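PDB 4BPZ: endo-1,3-beta-glucanase, family GH16 from Zobellia galactanivorans, which probably hydrolyses internal beta-1,3-glucosidic bonds of glucans such as algal laminarin, this chain holding its calcium-binding family GH16 catalytic domain. Local coordinates for residues 12-18 / 250-256. The protein carries 1 engineered substitution. Residues are numbered along the deposited sequence.
Sequences TLVFSDE and DYVRIYQ. With CA (calcium ion), chain E.
Strands 13-17 and 251-255 run antiparallel, their axes 4.7 Å apart at closest approach and their directions 164° apart. Phe-15/Ile-254 and Asp-17/Val-252 are hydrogen-bonded pairs (Ile-254 N to Phe-15 O 2.8 Å, Asp-17 N to Val-252 O 2.9 Å), Leu-13/Tyr-255 and Ser-16/Arg-253 non-hydrogen-bonded. Val-14 and Phe-15 both face Ile-254, a one-residue register slip: the near-helical psi of Val-14 (phi/psi -115/-20°) turns both NH groups to Ile-254 O, Val-14 N at 2.8 Å and Phe-15 N weakly at 3.3 Å. Beyond this step, Thr-12 and Gln-256 exchange two backbone hydrogen bonds.

On the face of Leu-13 and Tyr-255, Leu-13 (chi1 t, chi2 p) lays CD1 over the flat of the Tyr-255 ring, 3.9 Å from its centroid (CH-pi). On the opposite face, Ile-254 fits between Val-14 and Phe-15, CG2 3.9 Å from Val-14 CG2 and CD1 3.8 Å from Phe-15 CD2; Val-252 CG1 meets the Phe-15 ring edge. Phe-91 meets the Phe-15 ring and touches Val-14 and Ile-254. Glu-18 (chi1 and chi2 m) curls back to clasp Arg-253 in a two-pronged salt bridge, OE1 to NH2 and OE2 to NE both 2.9 Å.

Glu-18 O, Asp-250 O and Asp-250 OD1, each 2.4 Å from the calcium, join Glu-20, Gly-62 and a water that also donates to Glu-18 OE1. This first-to-last strand pairing, with its classic beta bulge, thus ends at the calcium site of the GH16 beta-jelly-roll.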
loop_
_atom_site.group_PDB
_atom_site.type_symbol
_atom_site.label_atom_id
_atom_site.label_comp_id
_atom_site.label_asym_id
_atom_site.label_seq_id
_atom_site.Cartn_x
_atom_site.Cartn_y
_atom_site.Cartn_z
ATOM N N THR A 12 -13.874 -15.076 9.311
ATOM C CA THR A 12 -13.690 -16.091 8.251
ATOM C C THR A 12 -12.505 -15.662 7.356
ATOM O O THR A 12 -12.560 -14.641 6.740
ATOM C CB THR A 12 -14.981 -16.175 7.402
ATOM O OG1 THR A 12 -16.051 -16.578 8.228
ATOM C CG2 THR A 12 -14.798 -17.079 6.179
ATOM N N LEU A 13 -11.434 -16.450 7.387
ATOM C CA LEU A 13 -10.279 -16.144 6.595
ATOM C C LEU A 13 -10.586 -16.300 5.117
ATOM O O LEU A 13 -11.001 -17.385 4.702
ATOM C CB LEU A 13 -9.095 -17.020 7.025
ATOM C CG LEU A 13 -7.724 -16.620 6.321
ATOM C CD1 LEU A 13 -7.170 -15.323 6.836
ATOM C CD2 LEU A 13 -6.759 -17.757 6.668
ATOM N N VAL A 14 -10.392 -15.266 4.310
ATOM C CA VAL A 14 -10.665 -15.295 2.849
ATOM C C VAL A 14 -9.478 -15.147 1.986
ATOM O O VAL A 14 -9.527 -15.522 0.792
ATOM C CB VAL A 14 -11.795 -14.291 2.443
ATOM C CG1 VAL A 14 -13.117 -14.715 3.160
ATOM C CG2 VAL A 14 -11.420 -12.856 2.818
ATOM N N PHE A 15 -8.378 -14.606 2.506
ATOM C CA PHE A 15 -7.164 -14.460 1.716
ATOM C C PHE A 15 -6.026 -14.342 2.701
ATOM O O PHE A 15 -6.149 -13.632 3.692
ATOM C CB PHE A 15 -7.208 -13.160 0.875
ATOM C CG PHE A 15 -5.918 -12.839 0.148
ATOM C CD1 PHE A 15 -5.631 -13.342 -1.126
ATOM C CD2 PHE A 15 -4.999 -12.023 0.743
ATOM C CE1 PHE A 15 -4.422 -13.031 -1.797
ATOM C CE2 PHE A 15 -3.791 -11.680 0.073
ATOM C CZ PHE A 15 -3.507 -12.127 -1.244
ATOM N N SER A 16 -4.873 -14.973 2.359
ATOM C CA SER A 16 -3.694 -14.716 3.200
ATOM C C SER A 16 -2.453 -15.077 2.459
ATOM O O SER A 16 -2.468 -15.913 1.526
ATOM C CB SER A 16 -3.736 -15.483 4.513
ATOM O OG SER A 16 -3.702 -16.859 4.278
ATOM N N ASP A 17 -1.372 -14.508 2.916
ATOM C CA ASP A 17 -0.032 -14.983 2.494
ATOM C C ASP A 17 0.811 -14.936 3.767
ATOM O O ASP A 17 1.051 -13.841 4.303
ATOM C CB ASP A 17 0.573 -14.225 1.295
ATOM C CG ASP A 17 1.693 -15.034 0.690
ATOM O OD1 ASP A 17 2.241 -15.933 1.354
ATOM O OD2 ASP A 17 2.043 -14.676 -0.517
ATOM N N GLU A 18 1.254 -16.089 4.271
ATOM C CA GLU A 18 2.155 -16.189 5.391
ATOM C C GLU A 18 3.648 -16.108 4.987
ATOM O O GLU A 18 4.499 -16.040 5.827
ATOM C CB GLU A 18 1.920 -17.526 6.134
ATOM C CG GLU A 18 0.488 -17.609 6.669
ATOM C CD GLU A 18 0.134 -16.629 7.715
ATOM O OE1 GLU A 18 0.944 -16.234 8.611
ATOM O OE2 GLU A 18 -1.065 -16.262 7.730
ATOM N N ASP A 250 5.681 -9.907 7.438
ATOM C CA ASP A 250 5.555 -11.294 7.932
ATOM C C ASP A 250 4.341 -11.990 7.343
ATOM O O ASP A 250 4.388 -13.160 6.957
ATOM C CB ASP A 250 5.512 -11.230 9.468
ATOM C CG ASP A 250 5.500 -12.602 10.096
ATOM O OD1 ASP A 250 5.976 -13.587 9.490
ATOM O OD2 ASP A 250 4.997 -12.674 11.248
ATOM N N TYR A 251 3.204 -11.286 7.250
ATOM C CA TYR A 251 2.036 -11.901 6.692
ATOM C C TYR A 251 1.030 -10.774 6.286
ATOM O O TYR A 251 1.077 -9.675 6.819
ATOM C CB TYR A 251 1.292 -12.849 7.684
ATOM C CG TYR A 251 0.897 -12.307 9.009
ATOM C CD1 TYR A 251 -0.171 -11.415 9.159
ATOM C CD2 TYR A 251 1.588 -12.701 10.180
ATOM C CE1 TYR A 251 -0.603 -10.977 10.399
ATOM C CE2 TYR A 251 1.184 -12.256 11.420
ATOM C CZ TYR A 251 0.093 -11.417 11.556
ATOM O OH TYR A 251 -0.241 -10.963 12.784
ATOM N N VAL A 252 0.148 -11.198 5.400
ATOM C CA VAL A 252 -1.113 -10.436 5.076
ATOM C C VAL A 252 -2.236 -11.406 5.346
ATOM O O VAL A 252 -2.193 -12.530 4.807
ATOM C CB VAL A 252 -1.113 -10.013 3.591
ATOM C CG1 VAL A 252 -2.450 -9.381 3.209
ATOM C CG2 VAL A 252 0.038 -9.063 3.319
ATOM N N ARG A 253 -3.238 -10.991 6.114
ATOM C CA ARG A 253 -4.425 -11.828 6.344
ATOM C C ARG A 253 -5.662 -10.941 6.133
ATOM O O ARG A 253 -5.704 -9.817 6.614
ATOM C CB ARG A 253 -4.437 -12.394 7.761
ATOM C CG ARG A 253 -3.275 -13.345 8.078
ATOM C CD ARG A 253 -3.175 -13.645 9.529
ATOM N NE ARG A 253 -2.023 -14.505 9.770
ATOM C CZ ARG A 253 -1.479 -14.697 10.963
ATOM N NH1 ARG A 253 -2.005 -14.192 12.038
ATOM N NH2 ARG A 253 -0.375 -15.445 11.014
ATOM N N ILE A 254 -6.689 -11.510 5.474
ATOM C CA ILE A 254 -7.932 -10.795 5.295
ATOM C C ILE A 254 -9.063 -11.730 5.748
ATOM O O ILE A 254 -9.157 -12.885 5.270
ATOM C CB ILE A 254 -8.143 -10.333 3.831
ATOM C CG1 ILE A 254 -6.923 -9.539 3.368
ATOM C CG2 ILE A 254 -9.457 -9.607 3.712
ATOM C CD1 ILE A 254 -7.023 -9.021 1.899
ATOM N N TYR A 255 -9.886 -11.251 6.647
ATOM C CA TYR A 255 -10.989 -11.956 7.160
ATOM C C TYR A 255 -12.299 -11.235 6.757
ATOM O O TYR A 255 -12.338 -10.024 6.693
ATOM C CB TYR A 255 -10.948 -12.010 8.700
ATOM C CG TYR A 255 -9.757 -12.684 9.280
ATOM C CD1 TYR A 255 -8.592 -11.978 9.506
ATOM C CD2 TYR A 255 -9.788 -14.037 9.608
ATOM C CE1 TYR A 255 -7.446 -12.576 10.059
ATOM C CE2 TYR A 255 -8.667 -14.658 10.178
ATOM C CZ TYR A 255 -7.515 -13.931 10.361
ATOM O OH TYR A 255 -6.405 -14.556 10.902
ATOM N N GLN A 256 -13.391 -11.973 6.643
ATOM C CA GLN A 256 -14.702 -11.342 6.496
ATOM C C GLN A 256 -15.689 -11.855 7.479
ATOM O O GLN A 256 -15.383 -12.783 8.202
ATOM C CB GLN A 256 -15.209 -11.582 5.053
ATOM C CG GLN A 256 -14.472 -10.690 4.077
ATOM C CD GLN A 256 -14.933 -10.808 2.644
ATOM O OE1 GLN A 256 -15.049 -9.768 1.916
ATOM N NE2 GLN A 256 -15.205 -11.974 2.173
ATOM O OXT GLN A 256 -16.812 -11.253 7.523
HETATM CA CA CA E . 5.500 -15.149 7.769
HETATM O O HOH W 1 3.598 -15.810 9.064
#